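Local coordinates for transcriptional regulatory protein (Chlamydia trachomatis, PDB 3Q7R), which may act as a global positive regulator of transcription, binds a repeated element in its own promoter and so probably activates its own expression, at residues Leu16-His21 with Val54-Ser59; Ser59-Glu64 with Arg94-Leu99; Leu77-Phe82 with Leu99-Thr104. All blocks are in the same frame, centred on the assembly; numbering follows the deposited sequence.

Contact 1 of 3, residues Leu16-His21 with Val54-Ser59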
loop_
_atom_site.group_PDB
_atom_site.type_symbol
_atom_site.label_atom_id
_atom_site.label_comp_id
_atom_site.label_asym_id
_atom_site.label_seq_id
_atom_site.Cartn_x
_atom_site.Cartn_y
_atom_site.Cartn_z
ATOM N N LEU A 16 -8.301 -4.964 13.056
ATOM C CA LEU A 16 -7.549 -5.774 14.035
ATOM C C LEU A 16 -6.067 -5.588 13.732
ATOM O O LEU A 16 -5.649 -5.859 12.626
ATOM C CB LEU A 16 -7.919 -7.256 13.891
ATOM C CG LEU A 16 -6.969 -8.213 14.669
ATOM C CD1 LEU A 16 -7.047 -8.028 16.175
ATOM C CD2 LEU A 16 -7.232 -9.727 14.283
ATOM N N LEU A 17 -5.287 -5.072 14.694
ATOM C CA LEU A 17 -3.844 -4.943 14.565
ATOM C C LEU A 17 -3.216 -6.158 15.205
ATOM O O LEU A 17 -3.451 -6.414 16.394
ATOM C CB LEU A 17 -3.363 -3.685 15.285
ATOM C CG LEU A 17 -1.852 -3.472 15.306
ATOM C CD1 LEU A 17 -1.317 -3.122 13.881
ATOM C CD2 LEU A 17 -1.508 -2.297 16.275
ATOM N N VAL A 18 -2.417 -6.889 14.425
ATOM C CA VAL A 18 -1.662 -8.028 14.899
ATOM C C VAL A 18 -0.216 -7.541 15.066
ATOM O O VAL A 18 0.526 -7.436 14.092
ATOM C CB VAL A 18 -1.747 -9.173 13.923
ATOM C CG1 VAL A 18 -0.825 -10.331 14.412
ATOM C CG2 VAL A 18 -3.241 -9.664 13.818
ATOM N N SER A 19 0.124 -7.206 16.304
ATOM C CA SER A 19 1.397 -6.610 16.621
ATOM C C SER A 19 1.633 -6.673 18.117
ATOM O O SER A 19 0.706 -6.648 18.906
ATOM C CB SER A 19 1.377 -5.153 16.171
ATOM O OG SER A 19 2.650 -4.517 16.364
ATOM N N GLU A 20 2.914 -6.662 18.484
ATOM C CA GLU A 20 3.355 -6.412 19.877
ATOM C C GLU A 20 3.690 -4.956 20.158
ATOM O O GLU A 20 4.081 -4.622 21.280
ATOM C CB GLU A 20 4.545 -7.290 20.249
ATOM C CG GLU A 20 4.167 -8.811 20.207
ATOM C CD GLU A 20 5.271 -9.732 20.723
ATOM O OE1 GLU A 20 6.406 -9.240 20.981
ATOM O OE2 GLU A 20 5.019 -10.951 20.841
ATOM N N HIS A 21 3.539 -4.091 19.137
ATOM C CA HIS A 21 3.772 -2.662 19.331
ATOM C C HIS A 21 2.555 -2.010 19.980
ATOM O O HIS A 21 1.777 -1.325 19.311
ATOM C CB HIS A 21 4.129 -2.026 17.982
ATOM C CG HIS A 21 5.519 -2.373 17.527
ATOM N ND1 HIS A 21 5.832 -3.347 16.595
ATOM C CD2 HIS A 21 6.709 -1.882 17.962
ATOM C CE1 HIS A 21 7.153 -3.390 16.426
ATOM N NE2 HIS A 21 7.703 -2.522 17.255
ATOM N N VAL A 54 -7.291 -6.444 8.633
ATOM C CA VAL A 54 -6.279 -6.878 9.607
ATOM C C VAL A 54 -4.955 -6.250 9.219
ATOM O O VAL A 54 -4.541 -6.371 8.070
ATOM C CB VAL A 54 -6.109 -8.414 9.601
ATOM C CG1 VAL A 54 -5.022 -8.822 10.620
ATOM C CG2 VAL A 54 -7.485 -9.040 9.962
ATOM N N VAL A 55 -4.310 -5.550 10.155
ATOM C CA VAL A 55 -3.005 -4.895 9.877
ATOM C C VAL A 55 -2.021 -5.790 10.594
ATOM O O VAL A 55 -2.125 -5.950 11.802
ATOM C CB VAL A 55 -2.978 -3.487 10.461
ATOM C CG1 VAL A 55 -1.592 -2.879 10.226
ATOM C CG2 VAL A 55 -4.015 -2.609 9.757
ATOM N N CYS A 56 -1.128 -6.475 9.850
ATOM C CA CYS A 56 -0.295 -7.495 10.508
ATOM C C CYS A 56 1.186 -7.213 10.364
ATOM O O CYS A 56 1.639 -6.976 9.255
ATOM C CB CYS A 56 -0.575 -8.840 9.814
ATOM S SG CYS A 56 0.171 -10.266 10.662
ATOM N N GLU A 57 1.930 -7.270 11.465
ATOM C CA GLU A 57 3.362 -7.199 11.350
ATOM C C GLU A 57 3.905 -8.325 10.453
ATOM O O GLU A 57 3.492 -9.503 10.569
ATOM C CB GLU A 57 3.978 -7.428 12.733
ATOM C CG GLU A 57 3.643 -6.300 13.691
ATOM C CD GLU A 57 4.399 -5.035 13.393
ATOM O OE1 GLU A 57 5.243 -4.985 12.472
ATOM O OE2 GLU A 57 4.108 -4.013 14.047
ATOM N N TYR A 58 4.868 -7.990 9.593
ATOM C CA TYR A 58 5.464 -9.026 8.764
ATOM C C TYR A 58 6.051 -10.156 9.638
ATOM O O TYR A 58 5.972 -11.340 9.292
ATOM C CB TYR A 58 6.531 -8.414 7.870
ATOM C CG TYR A 58 7.150 -9.428 6.912
ATOM C CD1 TYR A 58 6.416 -9.865 5.791
ATOM C CD2 TYR A 58 8.414 -9.936 7.139
ATOM C CE1 TYR A 58 6.980 -10.795 4.897
ATOM C CE2 TYR A 58 8.979 -10.882 6.251
ATOM C CZ TYR A 58 8.237 -11.255 5.126
ATOM O OH TYR A 58 8.809 -12.183 4.237
ATOM N N SER A 59 6.669 -9.799 10.765
ATOM C CA SER A 59 7.172 -10.835 11.648
ATOM C C SER A 59 6.122 -11.775 12.220
ATOM O O SER A 59 6.506 -12.822 12.798
ATOM C CB SER A 59 7.979 -10.252 12.808
ATOM O OG SER A 59 9.176 -9.579 12.352
#

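Contact 2 of 3, residues Ser59-Glu64 with Arg94-Leu99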
loop_
_atom_site.group_PDB
_atom_site.type_symbol
_atom_site.label_atom_id
_atom_site.label_comp_id
_atom_site.label_asym_id
_atom_site.label_seq_id
_atom_site.Cartn_x
_atom_site.Cartn_y
_atom_site.Cartn_z
ATOM N N SER A 59 6.669 -9.799 10.765
ATOM C CA SER A 59 7.172 -10.835 11.648
ATOM C C SER A 59 6.122 -11.775 12.220
ATOM O O SER A 59 6.506 -12.822 12.798
ATOM C CB SER A 59 7.979 -10.252 12.808
ATOM O OG SER A 59 9.176 -9.579 12.352
ATOM N N LEU A 60 4.838 -11.440 12.079
ATOM C CA LEU A 60 3.749 -12.276 12.581
ATOM C C LEU A 60 2.943 -12.853 11.420
ATOM O O LEU A 60 1.963 -13.584 11.646
ATOM C CB LEU A 60 2.855 -11.525 13.526
ATOM C CG LEU A 60 3.563 -11.109 14.821
ATOM C CD1 LEU A 60 2.694 -10.118 15.653
ATOM C CD2 LEU A 60 3.920 -12.387 15.593
ATOM N N LEU A 61 3.376 -12.568 10.186
ATOM C CA LEU A 61 2.569 -12.985 9.003
ATOM C C LEU A 61 3.075 -14.357 8.512
ATOM O O LEU A 61 4.217 -14.492 8.075
ATOM C CB LEU A 61 2.768 -12.012 7.866
ATOM C CG LEU A 61 1.811 -12.301 6.698
ATOM C CD1 LEU A 61 0.356 -11.925 6.939
ATOM C CD2 LEU A 61 2.357 -11.484 5.488
ATOM N N PRO A 62 2.277 -15.398 8.656
ATOM C CA PRO A 62 2.771 -16.695 8.122
ATOM C C PRO A 62 3.179 -16.606 6.646
ATOM O O PRO A 62 2.526 -15.964 5.822
ATOM C CB PRO A 62 1.527 -17.601 8.193
ATOM C CG PRO A 62 0.697 -16.982 9.305
ATOM C CD PRO A 62 0.885 -15.487 9.118
ATOM N N ARG A 63 4.274 -17.285 6.321
ATOM C CA ARG A 63 4.825 -17.103 4.979
ATOM C C ARG A 63 4.024 -17.829 3.914
ATOM O O ARG A 63 4.209 -17.501 2.742
ATOM C CB ARG A 63 6.242 -17.654 4.952
ATOM C CG ARG A 63 7.267 -16.656 5.522
ATOM C CD ARG A 63 7.582 -15.588 4.405
ATOM N NE ARG A 63 8.396 -16.281 3.405
ATOM C CZ ARG A 63 9.704 -16.487 3.542
ATOM N NH1 ARG A 63 10.341 -16.025 4.624
ATOM N NH2 ARG A 63 10.394 -17.164 2.607
ATOM N N GLU A 64 3.191 -18.784 4.332
ATOM C CA GLU A 64 2.465 -19.638 3.367
ATOM C C GLU A 64 1.170 -18.909 2.886
ATOM O O GLU A 64 0.656 -19.192 1.815
ATOM C CB GLU A 64 2.138 -20.993 4.023
ATOM C CG GLU A 64 3.379 -21.700 4.593
ATOM C CD GLU A 64 3.828 -21.158 5.970
ATOM O OE1 GLU A 64 3.066 -20.387 6.627
ATOM O OE2 GLU A 64 4.970 -21.507 6.380
ATOM N N ARG A 94 1.667 -12.279 -3.340
ATOM C CA ARG A 94 0.741 -13.008 -2.493
ATOM C C ARG A 94 -0.540 -12.215 -2.192
ATOM O O ARG A 94 -1.405 -12.726 -1.498
ATOM C CB ARG A 94 1.428 -13.415 -1.162
ATOM C CG ARG A 94 2.460 -14.563 -1.353
ATOM C CD ARG A 94 3.505 -14.555 -0.175
ATOM N NE ARG A 94 2.832 -14.776 1.065
ATOM C CZ ARG A 94 3.283 -14.467 2.271
ATOM N NH1 ARG A 94 4.472 -13.836 2.510
ATOM N NH2 ARG A 94 2.517 -14.772 3.289
ATOM N N GLY A 95 -0.634 -10.979 -2.689
ATOM C CA GLY A 95 -1.827 -10.159 -2.505
ATOM C C GLY A 95 -1.802 -9.161 -1.391
ATOM O O GLY A 95 -2.838 -8.531 -1.100
ATOM N N PHE A 96 -0.626 -8.929 -0.810
ATOM C CA PHE A 96 -0.544 -8.011 0.331
ATOM C C PHE A 96 0.165 -6.692 -0.037
ATOM O O PHE A 96 1.361 -6.695 -0.380
ATOM C CB PHE A 96 0.305 -8.651 1.429
ATOM C CG PHE A 96 -0.269 -9.950 1.938
ATOM C CD1 PHE A 96 -1.407 -9.949 2.726
ATOM C CD2 PHE A 96 0.354 -11.170 1.654
ATOM C CE1 PHE A 96 -1.930 -11.176 3.217
ATOM C CE2 PHE A 96 -0.177 -12.372 2.155
ATOM C CZ PHE A 96 -1.347 -12.352 2.915
ATOM N N TRP A 97 -0.549 -5.594 0.168
ATOM C CA TRP A 97 0.078 -4.298 0.177
ATOM C C TRP A 97 0.779 -4.100 1.541
ATOM O O TRP A 97 0.472 -4.810 2.516
ATOM C CB TRP A 97 -0.988 -3.184 -0.090
ATOM C CG TRP A 97 -0.426 -1.788 -0.189
ATOM C CD1 TRP A 97 -0.793 -0.686 0.550
ATOM C CD2 TRP A 97 0.592 -1.334 -1.079
ATOM N NE1 TRP A 97 -0.044 0.428 0.178
ATOM C CE2 TRP A 97 0.804 0.068 -0.823
ATOM C CE3 TRP A 97 1.345 -1.959 -2.059
ATOM C CZ2 TRP A 97 1.752 0.822 -1.499
ATOM C CZ3 TRP A 97 2.311 -1.178 -2.763
ATOM C CH2 TRP A 97 2.497 0.193 -2.457
ATOM N N TYR A 98 1.699 -3.132 1.620
ATOM C CA TYR A 98 2.511 -3.023 2.849
ATOM C C TYR A 98 3.009 -1.602 3.040
ATOM O O TYR A 98 2.992 -0.804 2.083
ATOM C CB TYR A 98 3.766 -3.971 2.835
ATOM C CG TYR A 98 4.658 -3.748 1.633
ATOM C CD1 TYR A 98 5.586 -2.740 1.617
ATOM C CD2 TYR A 98 4.529 -4.568 0.501
ATOM C CE1 TYR A 98 6.409 -2.540 0.487
ATOM C CE2 TYR A 98 5.317 -4.381 -0.627
ATOM C CZ TYR A 98 6.215 -3.356 -0.638
ATOM O OH TYR A 98 7.026 -3.126 -1.766
ATOM N N LEU A 99 3.363 -1.286 4.280
ATOM C CA LEU A 99 4.109 -0.066 4.630
ATOM C C LEU A 99 5.428 -0.548 5.195
ATOM O O LEU A 99 5.447 -1.568 5.927
ATOM C CB LEU A 99 3.410 0.721 5.755
ATOM C CG LEU A 99 2.023 1.257 5.400
ATOM C CD1 LEU A 99 1.323 1.857 6.624
ATOM C CD2 LEU A 99 2.231 2.319 4.324
HETATM O O HOH W 1 5.102 -13.665 5.462
#

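Contact 3 of 3, residues Leu77-Phe82 with Leu99-Thr104. With EDO (1,2-ethanediol), chain C.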
loop_
_atom_site.group_PDB
_atom_site.type_symbol
_atom_site.label_atom_id
_atom_site.label_comp_id
_atom_site.label_asym_id
_atom_site.label_seq_id
_atom_site.Cartn_x
_atom_site.Cartn_y
_atom_site.Cartn_z
ATOM N N LEU A 77 -3.265 -5.615 5.545
ATOM C CA LEU A 77 -2.185 -4.684 5.220
ATOM C C LEU A 77 -1.019 -5.093 6.085
ATOM O O LEU A 77 -1.209 -5.303 7.300
ATOM C CB LEU A 77 -2.624 -3.249 5.607
ATOM C CG LEU A 77 -1.550 -2.137 5.552
ATOM C CD1 LEU A 77 -1.164 -1.852 4.104
ATOM C CD2 LEU A 77 -2.124 -0.861 6.187
ATOM N N VAL A 78 0.167 -5.174 5.496
ATOM C CA VAL A 78 1.330 -5.713 6.213
ATOM C C VAL A 78 2.298 -4.600 6.632
ATOM O O VAL A 78 2.519 -3.652 5.884
ATOM C CB VAL A 78 2.035 -6.736 5.315
ATOM C CG1 VAL A 78 3.378 -7.134 5.907
ATOM C CG2 VAL A 78 1.125 -7.929 5.071
ATOM N N LEU A 79 2.842 -4.692 7.848
ATOM C CA LEU A 79 3.815 -3.712 8.328
ATOM C C LEU A 79 5.202 -4.347 8.339
ATOM O O LEU A 79 5.421 -5.363 9.007
ATOM C CB LEU A 79 3.496 -3.247 9.741
ATOM C CG LEU A 79 2.070 -2.762 9.960
ATOM C CD1 LEU A 79 1.969 -2.191 11.439
ATOM C CD2 LEU A 79 1.714 -1.698 8.883
ATOM N N LEU A 80 6.125 -3.753 7.604
ATOM C CA LEU A 80 7.487 -4.329 7.447
ATOM C C LEU A 80 8.524 -3.517 8.214
ATOM O O LEU A 80 8.511 -2.295 8.158
ATOM C CB LEU A 80 7.941 -4.258 5.975
ATOM C CG LEU A 80 7.657 -5.502 5.197
ATOM C CD1 LEU A 80 7.757 -5.232 3.698
ATOM C CD2 LEU A 80 8.727 -6.568 5.555
ATOM N N ASP A 81 9.474 -4.184 8.858
ATOM C CA ASP A 81 10.562 -3.424 9.515
ATOM C C ASP A 81 11.602 -2.906 8.525
ATOM O O ASP A 81 12.372 -1.984 8.876
ATOM C CB ASP A 81 11.350 -4.331 10.468
ATOM C CG ASP A 81 10.567 -4.741 11.709
ATOM O OD1 ASP A 81 9.619 -4.054 12.125
ATOM O OD2 ASP A 81 11.029 -5.707 12.388
ATOM N N PHE A 82 11.695 -3.504 7.345
ATOM C CA PHE A 82 12.871 -3.318 6.495
ATOM C C PHE A 82 12.469 -3.398 5.021
ATOM O O PHE A 82 11.397 -3.939 4.666
ATOM C CB PHE A 82 13.911 -4.458 6.777
ATOM C CG PHE A 82 13.321 -5.840 6.536
ATOM C CD1 PHE A 82 13.336 -6.373 5.264
ATOM C CD2 PHE A 82 12.715 -6.568 7.596
ATOM C CE1 PHE A 82 12.720 -7.616 4.999
ATOM C CE2 PHE A 82 12.079 -7.772 7.361
ATOM C CZ PHE A 82 12.096 -8.326 6.064
ATOM N N LEU A 99 3.363 -1.286 4.280
ATOM C CA LEU A 99 4.109 -0.066 4.630
ATOM C C LEU A 99 5.428 -0.548 5.195
ATOM O O LEU A 99 5.447 -1.568 5.927
ATOM C CB LEU A 99 3.410 0.721 5.755
ATOM C CG LEU A 99 2.023 1.257 5.400
ATOM C CD1 LEU A 99 1.323 1.857 6.624
ATOM C CD2 LEU A 99 2.231 2.319 4.324
ATOM N N ILE A 100 6.517 0.198 4.957
ATOM C CA ILE A 100 7.821 -0.121 5.521
ATOM C C ILE A 100 8.141 0.958 6.541
ATOM O O ILE A 100 7.873 2.160 6.291
ATOM C CB ILE A 100 8.911 -0.207 4.454
ATOM C CG1 ILE A 100 8.528 -1.308 3.441
ATOM C CG2 ILE A 100 10.293 -0.448 5.132
ATOM C CD1 ILE A 100 9.644 -1.635 2.384
ATOM N N ARG A 101 8.675 0.538 7.695
ATOM C CA ARG A 101 9.015 1.477 8.749
ATOM C C ARG A 101 10.054 2.511 8.238
ATOM O O ARG A 101 10.848 2.251 7.338
ATOM C CB ARG A 101 9.533 0.718 9.993
ATOM C CG ARG A 101 8.375 0.051 10.787
ATOM C CD ARG A 101 8.795 -0.638 12.126
ATOM N NE ARG A 101 7.593 -0.734 12.889
ATOM C CZ ARG A 101 6.721 -1.748 12.812
ATOM N NH1 ARG A 101 7.007 -2.860 12.122
ATOM N NH2 ARG A 101 5.571 -1.658 13.462
ATOM N N PRO A 102 10.057 3.686 8.852
ATOM C CA PRO A 102 9.253 4.099 10.011
ATOM C C PRO A 102 7.769 4.228 9.776
ATOM O O PRO A 102 7.311 4.735 8.743
ATOM C CB PRO A 102 9.805 5.507 10.353
ATOM C CG PRO A 102 11.145 5.507 9.802
ATOM C CD PRO A 102 11.144 4.649 8.563
ATOM N N ILE A 103 7.027 3.768 10.769
ATOM C CA ILE A 103 5.561 3.827 10.721
ATOM C C ILE A 103 5.134 4.449 12.039
ATOM O O ILE A 103 5.243 3.818 13.097
ATOM C CB ILE A 103 4.903 2.468 10.642
ATOM C CG1 ILE A 103 5.146 1.821 9.272
ATOM C CG2 ILE A 103 3.379 2.611 10.772
ATOM C CD1 ILE A 103 4.928 0.305 9.277
ATOM N N THR A 104 4.649 5.683 11.964
ATOM C CA THR A 104 4.201 6.444 13.133
ATOM C C THR A 104 2.688 6.316 13.247
ATOM O O THR A 104 2.025 5.863 12.300
ATOM C CB THR A 104 4.506 7.931 12.966
ATOM O OG1 THR A 104 3.781 8.448 11.834
ATOM C CG2 THR A 104 6.033 8.199 12.811
HETATM C C1 EDO C . 6.950 1.421 0.943
HETATM O O1 EDO C . 8.224 1.468 0.300
HETATM C C2 EDO C . 6.999 2.473 2.049
HETATM O O2 EDO C . 5.961 2.224 2.980
HETATM O O HOH W 2 13.084 0.680 7.350
#

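Contact 1 of 3, residues Leu16-His21 with Val54-Ser59
Glu57 accepts hydrogen bonds from both Ser19 and His21 on a single oxygen, OE2, at the C-terminal end of two neighbouring central strands of the parallel CheY-like receiver sheet. The Ser19 hydroxyl donates to the anti lone pair of that oxygen, with OG and Glu57 OE2 2.8 Å apart. The imidazole arrives differently: His21 ND1 donates to Glu57 OE2 in a bent bond (3.1 Å, 138° at the hydrogen), from above the carboxylate plane and tilted from its own ring plane. The Glu57 chain is bent at chi2 (-73°), which turns CD toward Ser19 and His21. Ser19 OG also receives the backbone N of His21 at 2.9 Å, an ST turn that leads into helix 22-31.

Behind this polar end, Leu17 CD1 packs obliquely on Val55 CG1 (3.7 Å) on one face of the sheet, while on the other Val18 sets CG2 against Val54 CG1 and CG1 against Cys56 SG. The backbone ladder ends with Glu57 N on Val18 O at 3.0 Å. Typical receivers carry their acidic phosphorylation pocket at these strand ends; here Ser19, His21 and Glu57 probably line the equivalent place. With OE2 taking two donors and OE1 salt-bridged to Arg101, both carboxylate oxygens are satisfied and its rotation is fixed.

Contact 2 of 3, residues Ser59-Glu64 with Arg94-Leu99
Arg94 reaches from the end of helix 85-93 to the loop 59-64, where its guanidinium meets two successive carbonyls in different ways. Pro62 O sits at the edge, near the plane, 2.8 Å from Arg94 NH2 in a weak, bent hydrogen bond (121° at the hydrogen). Arg63 O instead lies over the centre of one face, 3.2 Å above the plane. A water that accepts from Arg94 NH1 (3.0 Å) also lies within hydrogen-bonding distance of Leu61 O. The stronger partner of NH1 is Asp90 of helix 85-93, by a salt bridge, and NH2 also bonds to Ile65 O.

Gly95 then turns the chain with positive phi (97°), closing the helix in a Schellman motif. Phe96, next along, places CD2 against the guanidinium face opposite Arg63 O, toward the rim of that group. Its own ring takes Leu61 CD2 over one face, offset toward the rim, 4.3 Å from Phe96 CE2. Beyond it, Trp97 stacks edge-to-face on Trp97 and Phe115 of the second subunit.

The arrangement is a helix C-terminus leading into 97-100, the outermost strand of this chain's sheet in a CheY-like receiver domain, with a loop that follows strand 51-57 pinned beside it.

Contact 3 of 3, residues Leu77-Phe82 with Leu99-Thr104
Leu80 and Ile100 lie side by side on adjacent parallel strands, the two strands of the beta-alpha-beta crossover 75-80, 85-93, 97-100 in this CheY-like domain. The packing is tight along the strands: Leu80 N bonds to Leu99 O at 2.8 Å, and Leu80 O receives Arg101 N at 2.9 Å. Leu80 CB approaches Ile100 CG1 to 3.9 Å on the face covered by helix 85-93. On the other face Ile103 comes obliquely over Leu79, its CD1 3.8 Å from Leu79 CD2, while Leu99 CD1 lies more loosely against Leu77 CD2 and Leu79 CD2.

Past the strand ends the contact becomes polar and more open. Arg101, extended from CG to NE, runs alongside Asp81 and forms a salt bridge from NH1 to Asp81 OD1 (2.9 Å). The donor meets the oxygen nearly along its C-O bond, although the oxygen lies 33° out of the guanidinium plane. NH1 has its stronger partner in Glu57, in the interior. A water bridges Asp81 O and Arg101 O nearby. At the outer edge of the sheet, a 1,2-ethanediol, probably from the crystallisation liquor, accepts the Ile100 N-H through O2 at 2.9 Å and is also hydrogen-bonded to Ile100 N of the second subunit.

Contact 1 is the core pairing of the central sheet, joining strands 13-18 and 51-57; contact 3 pairs 75-80 with 97-100, the outermost strand of this chain's sheet, and is only partly buried. Both rely on parallel backbone ladders and aliphatic side chains, and both turn polar at the C-terminal strand ends, where Glu57 OE1 and Arg101 NH1 form a salt bridge that ties them together. Contact 2 lacks strand pairing: a partly buried loop rests on a helix end through one guanidinium, carbonyls, water and a leucine on a phenylalanine ring. It meets contact 1 where Leu60 packs on Val18 and contact 3 where Leu61 packs on Val78. Contacts 2 and 3 share Leu99, and both touch the second subunit.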